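PipY (Synechococcus elongatus, PDB 5NLC) binds pyridoxal 5'-phosphate and probably takes part in the homeostasis of this vitamin B6 cofactor. Local coordinates at residues Q20-I33 with Q41-K55. Numbering follows the deposited sequence.
Sequences QLIAVSKNHPAAAI and QRHFGENRVQEAIAK
K55 joins the two segments through its ammonium group: NZ donates to H28 O at 2.9 Å and forms a salt bridge with E46 OE2, meeting that oxygen on the syn side, 24° out of the carboxylate plane. One water ties E46 OE1 to K26 O and K55 NZ, so both carboxylate oxygens are engaged. S25 OG lies 2.4 Å from E46 OE2, doubtfully short for a hydrogen bond. The bend at chi2 (-80°) helps turn the E46 carboxylate back toward S25, K26 and K55 NZ.

Parallel bridges A23-F44 and V24-G45 pair strands 20-24 and 43-46 through A23 N to H43 O, G45 N to A23 O (2.8 Å) and, just beyond the first strand, S25 N to G45 O. The Q41 side-chain amide adds to these bonds where the pairing starts: NE2 donates to L21 O at 2.9 Å, 42° above that carbonyl's plane, and to H43 O within the carbonyl plane, which fixes the amide's rotation.

Farther out, I33 CG2 sits over the centre of the F44 ring, 3.9 Å from the centroid, while A23 CB touches F44 CD2. I22 CG2 packs on the backbone of G45, 3.5 Å from its N.

The contact joins both strands of a beta-alpha-beta unit in the modified TIM barrel of fold type III PLP proteins, and K55 ties in the next helix; K26, the predicted attachment lysine, lies beside N47, which binds PLP when present, though the cofactor is absent here.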
loop_
_atom_site.group_PDB
_atom_site.type_symbol
_atom_site.label_atom_id
_atom_site.label_comp_id
_atom_site.label_asym_id
_atom_site.label_seq_id
_atom_site.Cartn_x
_atom_site.Cartn_y
_atom_site.Cartn_z
ATOM N N GLN A 20 -9.626 -5.192 -1.535
ATOM C CA GLN A 20 -9.328 -5.414 -0.127
ATOM C C GLN A 20 -9.114 -4.095 0.574
ATOM O O GLN A 20 -8.451 -3.179 0.106
ATOM C CB GLN A 20 -8.129 -6.362 0.002
ATOM C CG GLN A 20 -8.498 -7.799 -0.325
ATOM C CD GLN A 20 -9.509 -8.416 0.707
ATOM O OE1 GLN A 20 -9.386 -8.249 1.930
ATOM N NE2 GLN A 20 -10.530 -9.093 0.194
ATOM N N LEU A 21 -9.741 -4.008 1.709
ATOM C CA LEU A 21 -9.627 -2.869 2.549
ATOM C C LEU A 21 -8.472 -3.025 3.529
ATOM O O LEU A 21 -8.371 -4.064 4.214
ATOM C CB LEU A 21 -10.955 -2.861 3.314
ATOM C CG LEU A 21 -11.232 -1.751 4.209
ATOM C CD1 LEU A 21 -12.755 -1.638 4.205
ATOM C CD2 LEU A 21 -10.670 -2.010 5.607
ATOM N N ILE A 22 -7.625 -2.014 3.625
ATOM C CA ILE A 22 -6.560 -1.956 4.620
ATOM C C ILE A 22 -7.051 -1.010 5.725
ATOM O O ILE A 22 -7.367 0.162 5.453
ATOM C CB ILE A 22 -5.237 -1.431 4.045
ATOM C CG1 ILE A 22 -4.729 -2.370 2.977
ATOM C CG2 ILE A 22 -4.172 -1.296 5.163
ATOM C CD1 ILE A 22 -3.636 -1.760 2.112
ATOM N N ALA A 23 -7.208 -1.545 6.940
ATOM C CA ALA A 23 -7.606 -0.738 8.059
ATOM C C ALA A 23 -6.409 0.072 8.573
ATOM O O ALA A 23 -5.422 -0.479 9.053
ATOM C CB ALA A 23 -8.199 -1.567 9.170
ATOM N N VAL A 24 -6.480 1.370 8.406
ATOM C CA VAL A 24 -5.411 2.287 8.799
ATOM C C VAL A 24 -5.518 2.519 10.310
ATOM O O VAL A 24 -6.443 3.188 10.764
ATOM C CB VAL A 24 -5.419 3.606 8.024
ATOM C CG1 VAL A 24 -4.287 4.497 8.535
ATOM C CG2 VAL A 24 -5.314 3.357 6.531
ATOM N N SER A 25 -4.603 1.904 11.052
ATOM C CA SER A 25 -4.687 1.822 12.521
ATOM C C SER A 25 -3.861 2.940 13.175
ATOM O O SER A 25 -3.708 2.960 14.360
ATOM C CB SER A 25 -4.186 0.444 13.014
ATOM O OG SER A 25 -2.887 0.120 12.492
ATOM N N LYS A 26 -3.364 3.868 12.368
ATOM C CA LYS A 26 -2.483 4.952 12.806
ATOM C C LYS A 26 -2.812 5.622 14.097
ATOM O O LYS A 26 -1.893 5.828 14.911
ATOM C CB LYS A 26 -2.363 6.027 11.710
ATOM C CG LYS A 26 -1.886 7.399 12.144
ATOM C CD LYS A 26 -1.713 8.296 10.921
ATOM C CE LYS A 26 -3.051 8.637 10.233
ATOM N NZ LYS A 26 -3.076 8.371 8.736
ATOM N N ASN A 27 -4.047 6.017 14.334
ATOM C CA ASN A 27 -4.302 6.650 15.674
ATOM C C ASN A 27 -5.076 5.774 16.652
ATOM O O ASN A 27 -5.777 6.275 17.543
ATOM C CB ASN A 27 -5.057 7.968 15.495
ATOM C CG ASN A 27 -4.262 8.994 14.726
ATOM O OD1 ASN A 27 -3.244 9.482 15.237
ATOM N ND2 ASN A 27 -4.746 9.372 13.522
ATOM N N HIS A 28 -4.935 4.469 16.530
ATOM C CA HIS A 28 -5.751 3.575 17.251
ATOM C C HIS A 28 -4.943 2.522 17.957
ATOM O O HIS A 28 -4.014 1.980 17.388
ATOM C CB HIS A 28 -6.778 2.904 16.326
ATOM C CG HIS A 28 -7.817 3.861 15.835
ATOM N ND1 HIS A 28 -8.871 4.260 16.614
ATOM C CD2 HIS A 28 -7.874 4.601 14.710
ATOM C CE1 HIS A 28 -9.569 5.179 15.963
ATOM N NE2 HIS A 28 -8.990 5.385 14.794
ATOM N N PRO A 29 -5.367 2.162 19.166
ATOM C CA PRO A 29 -4.593 1.255 20.011
ATOM C C PRO A 29 -4.692 -0.213 19.614
ATOM O O PRO A 29 -5.615 -0.601 18.865
ATOM C CB PRO A 29 -5.228 1.489 21.408
ATOM C CG PRO A 29 -6.637 1.836 21.122
ATOM C CD PRO A 29 -6.546 2.709 19.886
ATOM N N ALA A 30 -3.836 -1.046 20.213
ATOM C CA ALA A 30 -3.852 -2.483 19.947
ATOM C C ALA A 30 -5.241 -3.088 20.251
ATOM O O ALA A 30 -5.708 -4.005 19.594
ATOM C CB ALA A 30 -2.757 -3.162 20.746
ATOM N N ALA A 31 -5.943 -2.539 21.254
ATOM C CA ALA A 31 -7.217 -3.146 21.633
ATOM C C ALA A 31 -8.279 -2.996 20.542
ATOM O O ALA A 31 -9.134 -3.872 20.398
ATOM C CB ALA A 31 -7.689 -2.516 22.914
ATOM N N ALA A 32 -8.238 -1.880 19.800
ATOM C CA ALA A 32 -9.095 -1.625 18.646
ATOM C C ALA A 32 -8.778 -2.552 17.495
ATOM O O ALA A 32 -9.702 -3.020 16.837
ATOM C CB ALA A 32 -8.955 -0.187 18.176
ATOM N N ILE A 33 -7.496 -2.821 17.268
ATOM C CA ILE A 33 -7.052 -3.817 16.281
ATOM C C ILE A 33 -7.585 -5.203 16.635
ATOM O O ILE A 33 -8.097 -5.888 15.732
ATOM C CB ILE A 33 -5.507 -3.854 16.104
ATOM C CG1 ILE A 33 -5.063 -2.502 15.511
ATOM C CG2 ILE A 33 -5.078 -5.025 15.228
ATOM C CD1 ILE A 33 -3.551 -2.320 15.479
ATOM N N GLN A 41 -11.428 -8.412 10.227
ATOM C CA GLN A 41 -10.382 -7.673 9.546
ATOM C C GLN A 41 -9.023 -8.318 9.741
ATOM O O GLN A 41 -8.662 -8.723 10.888
ATOM C CB GLN A 41 -10.360 -6.243 10.032
ATOM C CG GLN A 41 -9.440 -5.290 9.290
ATOM C CD GLN A 41 -9.810 -5.069 7.851
ATOM O OE1 GLN A 41 -10.991 -5.193 7.493
ATOM N NE2 GLN A 41 -8.802 -4.760 6.981
ATOM N N ARG A 42 -8.227 -8.370 8.638
ATOM C CA ARG A 42 -6.896 -8.944 8.632
ATOM C C ARG A 42 -5.777 -8.066 8.171
ATOM O O ARG A 42 -4.614 -8.278 8.575
ATOM C CB ARG A 42 -6.869 -10.229 7.802
ATOM C CG ARG A 42 -7.824 -11.305 8.356
ATOM C CD ARG A 42 -7.352 -11.899 9.633
ATOM N NE ARG A 42 -8.289 -12.910 10.174
ATOM C CZ ARG A 42 -9.340 -12.676 10.955
ATOM N NH1 ARG A 42 -9.687 -11.454 11.308
ATOM N NH2 ARG A 42 -10.052 -13.703 11.391
ATOM N N HIS A 43 -6.089 -7.079 7.337
ATOM C CA HIS A 43 -5.079 -6.167 6.814
ATOM C C HIS A 43 -5.096 -4.842 7.539
ATOM O O HIS A 43 -6.135 -4.166 7.595
ATOM C CB HIS A 43 -5.379 -5.908 5.347
ATOM C CG HIS A 43 -5.277 -7.126 4.493
ATOM N ND1 HIS A 43 -4.067 -7.717 4.187
ATOM C CD2 HIS A 43 -6.235 -7.884 3.900
ATOM C CE1 HIS A 43 -4.276 -8.801 3.455
ATOM N NE2 HIS A 43 -5.584 -8.885 3.216
ATOM N N PHE A 44 -3.970 -4.497 8.125
ATOM C CA PHE A 44 -3.801 -3.300 8.905
ATOM C C PHE A 44 -2.639 -2.527 8.405
ATOM O O PHE A 44 -1.641 -3.101 7.955
ATOM C CB PHE A 44 -3.610 -3.644 10.378
ATOM C CG PHE A 44 -4.821 -4.258 10.997
ATOM C CD1 PHE A 44 -5.034 -5.614 10.894
ATOM C CD2 PHE A 44 -5.825 -3.462 11.518
ATOM C CE1 PHE A 44 -6.169 -6.223 11.421
ATOM C CE2 PHE A 44 -6.968 -4.059 12.061
ATOM C CZ PHE A 44 -7.159 -5.425 12.017
ATOM N N GLY A 45 -2.811 -1.212 8.359
ATOM C CA GLY A 45 -1.844 -0.343 7.757
ATOM C C GLY A 45 -1.386 0.770 8.720
ATOM O O GLY A 45 -2.209 1.343 9.492
ATOM N N GLU A 46 -0.093 1.079 8.641
ATOM C CA GLU A 46 0.473 2.175 9.428
ATOM C C GLU A 46 1.219 3.100 8.467
ATOM O O GLU A 46 1.718 2.655 7.451
ATOM C CB GLU A 46 1.397 1.645 10.494
ATOM C CG GLU A 46 0.679 0.872 11.648
ATOM C CD GLU A 46 0.036 1.764 12.700
ATOM O OE1 GLU A 46 0.511 2.921 12.881
ATOM O OE2 GLU A 46 -0.970 1.320 13.373
ATOM N N ASN A 47 1.339 4.369 8.830
ATOM C CA ASN A 47 2.053 5.317 7.959
ATOM C C ASN A 47 3.537 5.357 8.286
ATOM O O ASN A 47 4.300 5.685 7.423
ATOM C CB ASN A 47 1.523 6.741 8.053
ATOM C CG ASN A 47 0.241 6.947 7.281
ATOM O OD1 ASN A 47 -0.275 6.039 6.587
ATOM N ND2 ASN A 47 -0.310 8.141 7.427
ATOM N N ARG A 48 3.898 5.101 9.527
ATOM C CA ARG A 48 5.262 5.273 10.050
ATOM C C ARG A 48 5.776 3.993 10.645
ATOM O O ARG A 48 5.114 3.391 11.471
ATOM C CB ARG A 48 5.284 6.370 11.134
ATOM C CG ARG A 48 5.226 7.759 10.525
ATOM C CD ARG A 48 4.953 8.882 11.521
ATOM N NE ARG A 48 4.432 10.053 10.803
ATOM C CZ ARG A 48 3.881 11.136 11.362
ATOM N NH1 ARG A 48 3.790 11.268 12.690
ATOM N NH2 ARG A 48 3.420 12.111 10.573
ATOM N N VAL A 49 7.014 3.638 10.314
ATOM C CA VAL A 49 7.604 2.371 10.751
ATOM C C VAL A 49 7.620 2.222 12.295
ATOM O O VAL A 49 7.155 1.203 12.821
ATOM C CB VAL A 49 9.048 2.197 10.160
ATOM C CG1 VAL A 49 9.772 1.026 10.775
ATOM C CG2 VAL A 49 9.017 2.009 8.658
ATOM N N GLN A 50 8.136 3.240 13.002
ATOM C CA GLN A 50 8.295 3.158 14.476
ATOM C C GLN A 50 6.988 3.035 15.239
ATOM O O GLN A 50 6.893 2.232 16.149
ATOM C CB GLN A 50 9.116 4.330 15.019
ATOM C CG GLN A 50 10.567 4.320 14.552
ATOM C CD GLN A 50 11.420 3.140 15.084
ATOM O OE1 GLN A 50 12.420 2.770 14.436
ATOM N NE2 GLN A 50 11.050 2.561 16.269
ATOM N N GLU A 51 5.976 3.769 14.829
ATOM C CA GLU A 51 4.652 3.647 15.430
ATOM C C GLU A 51 4.079 2.248 15.245
ATOM O O GLU A 51 3.492 1.697 16.187
ATOM C CB GLU A 51 3.704 4.709 14.865
ATOM C CG GLU A 51 4.105 6.120 15.273
ATOM C CD GLU A 51 3.444 7.214 14.426
ATOM O OE1 GLU A 51 2.490 6.944 13.627
ATOM O OE2 GLU A 51 3.907 8.377 14.578
ATOM N N ALA A 52 4.305 1.631 14.081
ATOM C CA ALA A 52 3.894 0.252 13.878
ATOM C C ALA A 52 4.613 -0.760 14.760
ATOM O O ALA A 52 3.960 -1.566 15.396
ATOM C CB ALA A 52 4.042 -0.170 12.437
ATOM N N ILE A 53 5.947 -0.736 14.792
ATOM C CA ILE A 53 6.737 -1.646 15.639
ATOM C C ILE A 53 6.229 -1.627 17.061
ATOM O O ILE A 53 5.990 -2.689 17.669
ATOM C CB ILE A 53 8.233 -1.247 15.671
ATOM C CG1 ILE A 53 8.882 -1.530 14.329
ATOM C CG2 ILE A 53 9.034 -1.979 16.758
ATOM C CD1 ILE A 53 10.237 -0.870 14.185
ATOM N N ALA A 54 6.032 -0.424 17.596
ATOM C CA ALA A 54 5.608 -0.296 18.982
ATOM C C ALA A 54 4.338 -1.113 19.249
ATOM O O ALA A 54 4.213 -1.769 20.269
ATOM C CB ALA A 54 5.387 1.168 19.351
ATOM N N LYS A 55 3.440 -1.137 18.287
ATOM C CA LYS A 55 2.122 -1.688 18.493
ATOM C C LYS A 55 2.074 -3.189 18.194
ATOM O O LYS A 55 1.177 -3.885 18.663
ATOM C CB LYS A 55 1.203 -0.988 17.513
ATOM C CG LYS A 55 -0.139 -0.648 18.059
ATOM C CD LYS A 55 -0.936 0.090 17.004
ATOM C CE LYS A 55 -0.574 1.544 16.968
ATOM N NZ LYS A 55 -1.479 2.280 16.055
HETATM O O HOH W 1 0.244 4.528 15.225
#